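Local structure of class II aldolase/adducin domain protein (Pseudomonas syringae pv. phaseolicola 1448A, 3OCR) at residues T130-A135 with A212-I217; G155-H160 with V184-N189. The protein is a class II aldolase/adducin family protein whose own activity is unconfirmed and which may bind actin filaments. All coordinates share one frame; numbering follows the deposited sequence. Where two conformers were deposited one is given.

Interaction 1 (T130-A135 with A212-I217); sequences TRDGIA and ACNIQI
Two helices of the class II aldolase/adducin domain cross here: the start of helix 131-137, just after strand 124-128, and a late turn of the long helix 199-219. Their local axes approach to 8.3 Å and cross at 73°. Thr130 is the N-cap of the first helix. Its OG1 accepts from Gly133 N at 3.0 Å and is also hydrogen-bonded to Glu210 OE1, one turn before Asn214 on the long helix.

Asp132 carries the contact. Its CB points toward the other helix, and its CG lies beside its own backbone N, anti to the carbonyl carbon (chi1 -64°). Asn214 reaches back to it, and the two side chains cross at about a right angle. Asn214 ND2 donates to Asp132 OD2 at 2.9 Å, in the amide plane and into the anti lone pair. Arg131 comes from above the carboxylate plane. Its chain runs out anti to the backbone N and bends at chi3 (61°), which turns the guanidinium side-on to the acid. Arg131 NE meets Asp132 OD1 at 2.8 Å in a salt bridge, and Arg131 NH2 bonds Asp132 OD2 at 3.1 Å. OD2 therefore takes two donors, one from each helix. The positive guanidinium would be expected to favour the ionised acid.

Apolar groups fill in beside this cluster. Cys213 CB sits 3.6 Å from Asp132 O, and its SG lies near Gly133 CA. Ala218 of the second subunit packs on Asp132 and Ala135, so the crossing also borders a subunit interface. Ile217 lies obliquely across Asp132, with CG1 3.7 Å from Asp132 OD1. Beyond it, Ile217 CD1 touches Ala135 CB at 3.6 Å.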
ATOM      1  N   THR A 130      12.836   2.464  -7.018  1.00 21.80           N
ATOM      2  CA  THR A 130      11.645   2.226  -6.218  1.00 20.20           C
ATOM      3  C   THR A 130      11.197   3.523  -5.595  1.00 20.21           C
ATOM      4  O   THR A 130      12.006   4.440  -5.439  1.00 20.02           O
ATOM      5  CB  THR A 130      11.940   1.230  -5.043  1.00 21.14           C
ATOM      6  OG1 THR A 130      12.925   1.805  -4.151  1.00 22.03           O
ATOM      7  CG2 THR A 130      12.409  -0.113  -5.587  1.00 19.64           C
ATOM      8  N   ARG A 131       9.915   3.597  -5.227  0.50 20.18           N
ATOM      9  CA  ARG A 131       9.360   4.751  -4.529  0.50 19.96           C
ATOM     10  C   ARG A 131      10.220   5.208  -3.347  0.50 19.57           C
ATOM     11  O   ARG A 131      10.610   6.379  -3.259  0.50 19.15           O
ATOM     12  CB  ARG A 131       7.937   4.419  -4.059  0.50 20.46           C
ATOM     13  CG  ARG A 131       7.254   5.477  -3.226  0.50 21.57           C
ATOM     14  CD  ARG A 131       6.067   4.873  -2.463  0.50 21.98           C
ATOM     15  NE  ARG A 131       6.505   3.821  -1.547  0.50 22.15           N
ATOM     16  CZ  ARG A 131       5.999   2.590  -1.496  0.50 22.53           C
ATOM     17  NH1 ARG A 131       5.006   2.240  -2.306  0.50 21.99           N
ATOM     18  NH2 ARG A 131       6.486   1.714  -0.619  0.50 21.66           N
ATOM     19  N   ASP A 132      10.509   4.295  -2.423  1.00 19.68           N
ATOM     20  CA  ASP A 132      11.197   4.702  -1.192  1.00 19.84           C
ATOM     21  C   ASP A 132      12.726   4.819  -1.326  1.00 19.07           C
ATOM     22  O   ASP A 132      13.353   5.675  -0.672  1.00 19.35           O
ATOM     23  CB  ASP A 132      10.790   3.807  -0.020  1.00 19.91           C
ATOM     24  CG  ASP A 132       9.303   3.932   0.324  1.00 22.27           C
ATOM     25  OD1 ASP A 132       8.647   4.932  -0.065  1.00 24.25           O
ATOM     26  OD2 ASP A 132       8.779   2.994   0.952  1.00 25.00           O
ATOM     27  N   GLY A 133      13.311   4.004  -2.185  1.00 19.38           N
ATOM     28  CA  GLY A 133      14.752   4.139  -2.560  1.00 19.15           C
ATOM     29  C   GLY A 133      15.078   5.496  -3.192  1.00 19.44           C
ATOM     30  O   GLY A 133      16.030   6.204  -2.769  1.00 20.31           O
ATOM     31  N   ILE A 134      14.272   5.904  -4.179  1.00 19.40           N
ATOM     32  CA  ILE A 134      14.435   7.224  -4.780  1.00 19.01           C
ATOM     33  C   ILE A 134      14.154   8.314  -3.741  1.00 18.91           C
ATOM     34  O   ILE A 134      14.876   9.295  -3.659  1.00 19.11           O
ATOM     35  CB  ILE A 134      13.568   7.393  -6.031  1.00 19.21           C
ATOM     36  CG1 ILE A 134      13.893   6.289  -7.062  1.00 19.72           C
ATOM     37  CG2 ILE A 134      13.724   8.781  -6.621  1.00 20.23           C
ATOM     38  CD1 ILE A 134      12.960   6.295  -8.218  1.00 21.61           C
ATOM     39  N   ALA A 135      13.125   8.112  -2.910  1.00 18.90           N
ATOM     40  CA  ALA A 135      12.767   9.095  -1.897  1.00 18.89           C
ATOM     41  C   ALA A 135      13.935   9.369  -0.943  1.00 18.90           C
ATOM     42  O   ALA A 135      14.311  10.545  -0.657  1.00 18.91           O
ATOM     43  CB  ALA A 135      11.514   8.606  -1.118  1.00 18.88           C
ATOM     44  N   ALA A 212      15.214  -0.857   4.597  1.00 19.15           N
ATOM     45  CA  ALA A 212      15.688   0.295   5.400  1.00 18.93           C
ATOM     46  C   ALA A 212      15.043   1.578   4.881  1.00 18.87           C
ATOM     47  O   ALA A 212      14.573   2.387   5.672  1.00 19.70           O
ATOM     48  CB  ALA A 212      17.215   0.384   5.384  1.00 19.01           C
ATOM     49  N   CYS A 213      14.972   1.754   3.560  1.00 18.87           N
ATOM     50  CA  CYS A 213      14.316   2.928   3.012  1.00 18.86           C
ATOM     51  C   CYS A 213      12.815   2.974   3.296  1.00 18.85           C
ATOM     52  O   CYS A 213      12.333   4.031   3.642  1.00 18.99           O
ATOM     53  CB  CYS A 213      14.570   3.126   1.512  1.00 18.86           C
ATOM     54  SG  CYS A 213      16.308   3.310   1.050  1.00 19.97           S
ATOM     55  N   ASN A 214      12.085   1.860   3.124  1.00 19.03           N
ATOM     56  CA  ASN A 214      10.667   1.823   3.493  1.00 19.70           C
ATOM     57  C   ASN A 214      10.427   2.376   4.916  1.00 19.17           C
ATOM     58  O   ASN A 214       9.483   3.145   5.187  1.00 19.76           O
ATOM     59  CB  ASN A 214      10.127   0.379   3.515  1.00 20.61           C
ATOM     60  CG  ASN A 214      10.191  -0.346   2.171  1.00 23.60           C
ATOM     61  OD1 ASN A 214      10.340  -1.580   2.153  1.00 27.96           O
ATOM     62  ND2 ASN A 214       9.982   0.369   1.061  1.00 26.50           N
ATOM     63  N   ILE A 215      11.259   1.919   5.831  1.00 18.87           N
ATOM     64  CA  ILE A 215      11.099   2.185   7.214  1.00 18.88           C
ATOM     65  C   ILE A 215      11.404   3.685   7.412  1.00 18.87           C
ATOM     66  O   ILE A 215      10.722   4.352   8.186  1.00 19.17           O
ATOM     67  CB  ILE A 215      12.124   1.352   8.063  1.00 18.89           C
ATOM     68  CG1 ILE A 215      11.706  -0.113   8.178  1.00 19.18           C
ATOM     69  CG2 ILE A 215      12.296   1.986   9.447  1.00 18.90           C
ATOM     70  CD1 ILE A 215      12.904  -1.040   8.500  1.00 21.23           C
ATOM     71  N   GLN A 216      12.400   4.201   6.708  1.00 18.86           N
ATOM     72  CA  GLN A 216      12.803   5.644   6.925  1.00 18.86           C
ATOM     73  C   GLN A 216      11.676   6.624   6.558  1.00 18.86           C
ATOM     74  O   GLN A 216      11.453   7.641   7.242  1.00 19.14           O
ATOM     75  CB  GLN A 216      13.983   6.023   6.051  1.00 18.93           C
ATOM     76  CG  GLN A 216      14.407   7.579   6.275  1.00 19.02           C
ATOM     77  CD  GLN A 216      15.810   7.868   5.764  1.00 19.39           C
ATOM     78  OE1 GLN A 216      16.743   7.105   6.022  1.00 21.34           O
ATOM     79  NE2 GLN A 216      15.968   8.957   5.033  1.00 19.54           N
ATOM     80  N   ILE A 217      11.019   6.334   5.440  1.00 18.85           N
ATOM     81  CA  ILE A 217       9.968   7.189   4.909  1.00 18.85           C
ATOM     82  C   ILE A 217       8.813   7.258   5.935  1.00 18.85           C
ATOM     83  O   ILE A 217       8.329   8.344   6.235  1.00 18.85           O
ATOM     84  CB  ILE A 217       9.455   6.700   3.519  1.00 18.84           C
ATOM     85  CG1 ILE A 217      10.555   6.804   2.450  1.00 19.36           C
ATOM     86  CG2 ILE A 217       8.205   7.523   3.038  1.00 19.04           C
ATOM     87  CD1 ILE A 217      11.369   8.120   2.496  1.00 18.91           C
TER

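Interaction 2 (G155-H160 with V184-N189); sequences GRVAYH and VMILRN
Tyr159 lies alongside Ile186, both side chains pointing the same way, and the Arg188 guanidinium turns one face to the CB, CG and CD2 side of the tyrosine. Tyr159 CE2 meets Ile186 CB at 3.7 Å, while Ile186 CD1 reaches the hydroxyl end. The hydroxyl itself bonds the backbone N of Leu143. Arg188 runs extended from CG to NE, and its chain crosses the tyrosine at about a right angle. The two planes are only 23° apart. Tyr159 CD2 sits over the centre of the guanidinium face, 3.7 Å from Arg188 CZ.

Val157 shares this face of the sheet. Its CG1, anti to the backbone N, touches Ile186 CG1 at 3.8 Å. Ala158, His160, Met185 and Leu187 lie on the other face. Selenomethionine Met185 has CG anti to its backbone N and bends at chi3. Its CG rests by Ala158 CB and its SE 3.8 Å from His160 CB. Leu187 CD2 approaches the His160 ring obliquely. The ring nitrogens of His160 are both used: ND1 bonds Asp178 and NE2 bonds Glu171. These acids may favour a protonated ring.

The backbones are joined by four bonds that alternate in direction. Ala158 N donates to Val184 O at 2.8 Å, almost straight (176°). Ile186 N then donates to Ala158 O at 2.7 Å, and His160 N to Ile186 O. Arg188 N closes the ladder on His160 O at 2.9 Å. A water donates to both His160 O and Arg188 O, bridging the two segments just where the strands end. Leu175 of helix 169-179 packs on His160, Met185 and Leu187. This is the pairing of a beta-alpha-beta unit: parallel strands 157-160 and 184-187, with their connecting helix over one face of the sheet.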
ATOM      1  N   GLY A 155      28.596   3.202   7.248  1.00 29.14           N
ATOM      2  CA  GLY A 155      29.930   3.066   6.680  1.00 29.74           C
ATOM      3  C   GLY A 155      30.013   2.130   5.471  1.00 29.44           C
ATOM      4  O   GLY A 155      31.116   1.837   5.002  1.00 29.87           O
ATOM      5  N   ARG A 156      28.871   1.669   4.960  1.00 28.20           N
ATOM      6  CA  ARG A 156      28.872   0.798   3.776  1.00 27.04           C
ATOM      7  C   ARG A 156      28.401   1.514   2.488  1.00 25.98           C
ATOM      8  O   ARG A 156      28.442   0.935   1.395  1.00 26.16           O
ATOM      9  CB  ARG A 156      28.001  -0.438   4.014  1.00 27.03           C
ATOM     10  CG  ARG A 156      28.614  -1.494   4.956  1.00 28.96           C
ATOM     11  CD  ARG A 156      27.519  -2.428   5.459  1.00 29.90           C
ATOM     12  NE  ARG A 156      26.952  -3.311   4.418  1.00 30.38           N
ATOM     13  CZ  ARG A 156      25.800  -3.973   4.536  1.00 29.80           C
ATOM     14  NH1 ARG A 156      25.048  -3.841   5.625  1.00 29.36           N
ATOM     15  NH2 ARG A 156      25.384  -4.775   3.556  1.00 30.24           N
ATOM     16  N   VAL A 157      27.926   2.751   2.628  1.00 24.68           N
ATOM     17  CA  VAL A 157      27.143   3.378   1.583  1.00 24.05           C
ATOM     18  C   VAL A 157      27.883   4.532   0.946  1.00 24.51           C
ATOM     19  O   VAL A 157      28.333   5.460   1.654  1.00 24.47           O
ATOM     20  CB  VAL A 157      25.737   3.840   2.110  1.00 24.26           C
ATOM     21  CG1 VAL A 157      24.898   4.414   0.963  1.00 23.29           C
ATOM     22  CG2 VAL A 157      25.031   2.668   2.784  1.00 23.20           C
ATOM     23  N   ALA A 158      28.023   4.459  -0.382  1.00 24.36           N
ATOM     24  CA  ALA A 158      28.570   5.561  -1.164  1.00 24.50           C
ATOM     25  C   ALA A 158      27.437   6.463  -1.648  1.00 24.56           C
ATOM     26  O   ALA A 158      26.312   6.010  -1.814  1.00 25.19           O
ATOM     27  CB  ALA A 158      29.377   5.042  -2.356  1.00 23.95           C
ATOM     28  N   TYR A 159      27.735   7.757  -1.833  1.00 24.82           N
ATOM     29  CA  TYR A 159      26.789   8.665  -2.510  1.00 24.93           C
ATOM     30  C   TYR A 159      27.359   9.254  -3.803  1.00 25.49           C
ATOM     31  O   TYR A 159      28.560   9.604  -3.885  1.00 26.09           O
ATOM     32  CB  TYR A 159      26.364   9.803  -1.572  1.00 24.79           C
ATOM     33  CG  TYR A 159      25.506   9.337  -0.448  1.00 23.58           C
ATOM     34  CD1 TYR A 159      26.072   8.742   0.682  1.00 23.30           C
ATOM     35  CD2 TYR A 159      24.117   9.472  -0.510  1.00 23.60           C
ATOM     36  CE1 TYR A 159      25.276   8.283   1.723  1.00 23.17           C
ATOM     37  CE2 TYR A 159      23.307   9.026   0.535  1.00 22.99           C
ATOM     38  CZ  TYR A 159      23.896   8.442   1.647  1.00 22.70           C
ATOM     39  OH  TYR A 159      23.091   7.995   2.667  1.00 22.14           O
ATOM     40  N   HIS A 160      26.483   9.409  -4.791  1.00 25.66           N
ATOM     41  CA  HIS A 160      26.848   9.959  -6.091  1.00 26.79           C
ATOM     42  C   HIS A 160      25.802  11.031  -6.464  1.00 26.86           C
ATOM     43  O   HIS A 160      24.607  10.730  -6.595  1.00 26.31           O
ATOM     44  CB  HIS A 160      26.916   8.817  -7.140  1.00 26.99           C
ATOM     45  CG  HIS A 160      27.153   9.291  -8.544  1.00 27.78           C
ATOM     46  ND1 HIS A 160      28.384   9.738  -8.984  1.00 28.71           N
ATOM     47  CD2 HIS A 160      26.318   9.374  -9.609  1.00 28.26           C
ATOM     48  CE1 HIS A 160      28.289  10.101 -10.251  1.00 29.92           C
ATOM     49  NE2 HIS A 160      27.049   9.878 -10.657  1.00 29.61           N
ATOM     50  N   VAL A 184      27.679  -0.689  -2.094  1.00 23.91           N
ATOM     51  CA  VAL A 184      26.320  -0.119  -1.985  1.00 22.71           C
ATOM     52  C   VAL A 184      26.436   1.379  -2.245  1.00 22.74           C
ATOM     53  O   VAL A 184      27.314   2.037  -1.662  1.00 22.44           O
ATOM     54  CB  VAL A 184      25.733  -0.289  -0.571  1.00 22.73           C
ATOM     55  CG1 VAL A 184      24.326   0.290  -0.521  1.00 22.37           C
ATOM     56  CG2 VAL A 184      25.735  -1.770  -0.124  1.00 22.89           C
HETATM   57  N   MSE A 185      25.570   1.902  -3.122  1.00 22.41           N
HETATM   58  CA  MSE A 185      25.590   3.316  -3.476  1.00 23.14           C
HETATM   59  C   MSE A 185      24.178   3.893  -3.571  1.00 22.47           C
HETATM   60  O   MSE A 185      23.228   3.271  -4.101  1.00 23.11           O
HETATM   61  CB  MSE A 185      26.344   3.572  -4.781  1.00 22.79           C
HETATM   62  CG  MSE A 185      26.694   5.102  -5.021  1.00 25.70           C
HETATM   63 SE   MSE A 185      28.254   5.383  -6.182  0.75 27.93          SE
HETATM   64  CE  MSE A 185      27.708   3.924  -7.381  1.00 25.68           C
ATOM     65  N   ILE A 186      24.044   5.097  -3.055  1.00 21.87           N
ATOM     66  CA  ILE A 186      22.816   5.807  -3.268  1.00 21.76           C
ATOM     67  C   ILE A 186      23.092   6.823  -4.371  1.00 21.73           C
ATOM     68  O   ILE A 186      23.957   7.724  -4.251  1.00 21.78           O
ATOM     69  CB  ILE A 186      22.253   6.411  -1.932  1.00 22.37           C
ATOM     70  CG1 ILE A 186      21.767   5.272  -1.028  1.00 21.96           C
ATOM     71  CG2 ILE A 186      21.121   7.409  -2.203  1.00 22.29           C
ATOM     72  CD1 ILE A 186      21.284   5.722   0.398  1.00 25.06           C
ATOM     73  N   LEU A 187      22.375   6.658  -5.470  1.00 21.19           N
ATOM     74  CA  LEU A 187      22.484   7.589  -6.587  1.00 21.30           C
ATOM     75  C   LEU A 187      21.484   8.704  -6.291  1.00 20.91           C
ATOM     76  O   LEU A 187      20.285   8.523  -6.423  1.00 20.28           O
ATOM     77  CB  LEU A 187      22.158   6.862  -7.909  1.00 21.93           C
ATOM     78  CG  LEU A 187      22.991   5.611  -8.195  1.00 23.44           C
ATOM     79  CD1 LEU A 187      22.307   4.731  -9.237  1.00 26.26           C
ATOM     80  CD2 LEU A 187      24.431   5.956  -8.629  1.00 25.03           C
ATOM     81  N   ARG A 188      21.988   9.846  -5.809  1.00 21.28           N
ATOM     82  CA  ARG A 188      21.118  10.902  -5.354  1.00 21.57           C
ATOM     83  C   ARG A 188      20.139  11.326  -6.453  1.00 21.30           C
ATOM     84  O   ARG A 188      20.513  11.428  -7.637  1.00 21.72           O
ATOM     85  CB  ARG A 188      21.926  12.144  -4.871  1.00 22.14           C
ATOM     86  CG  ARG A 188      22.807  11.937  -3.646  1.00 23.31           C
ATOM     87  CD  ARG A 188      23.275  13.314  -3.178  1.00 27.79           C
ATOM     88  NE  ARG A 188      24.386  13.261  -2.237  1.00 30.72           N
ATOM     89  CZ  ARG A 188      24.264  13.183  -0.917  1.00 34.14           C
ATOM     90  NH1 ARG A 188      23.064  13.127  -0.339  1.00 34.68           N
ATOM     91  NH2 ARG A 188      25.363  13.160  -0.165  1.00 37.51           N
ATOM     92  N   ASN A 189      18.900  11.573  -6.026  1.00 21.65           N
ATOM     93  CA  ASN A 189      17.757  11.926  -6.861  1.00 22.58           C
ATOM     94  C   ASN A 189      17.522  10.902  -7.954  1.00 22.77           C
ATOM     95  O   ASN A 189      17.027  11.240  -9.017  1.00 24.24           O
ATOM     96  CB  ASN A 189      17.956  13.293  -7.504  1.00 22.60           C
ATOM     97  CG  ASN A 189      18.249  14.370  -6.475  1.00 24.05           C
ATOM     98  OD1 ASN A 189      19.396  14.760  -6.329  1.00 27.16           O
ATOM     99  ND2 ASN A 189      17.220  14.825  -5.734  1.00 21.38           N
TER
HETATM  100  O   HOH W   1      22.834  10.445  -8.711  1.00 22.63           O

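Overall arrangement
Interaction 1 is a helix crossing that is only partly buried and borders another subunit. Interaction 2 is a buried strand pair, and strand 157-160 is outermost in the sheet of this chain. Their centres are about 13 Å apart, and their nearest atoms about 5 Å apart without touching. No helix or strand is shared by the two contacts. Helix 199-219 still links them, since it supplies one side of interaction 1 and also covers Val184 through Gln205 and Leu209. Side-chain charge and amide bonding dominate between 130-135 and 212-217. Between 155-160 and 184-189 the backbone does the polar work, and mainly apolar side chains fill both faces.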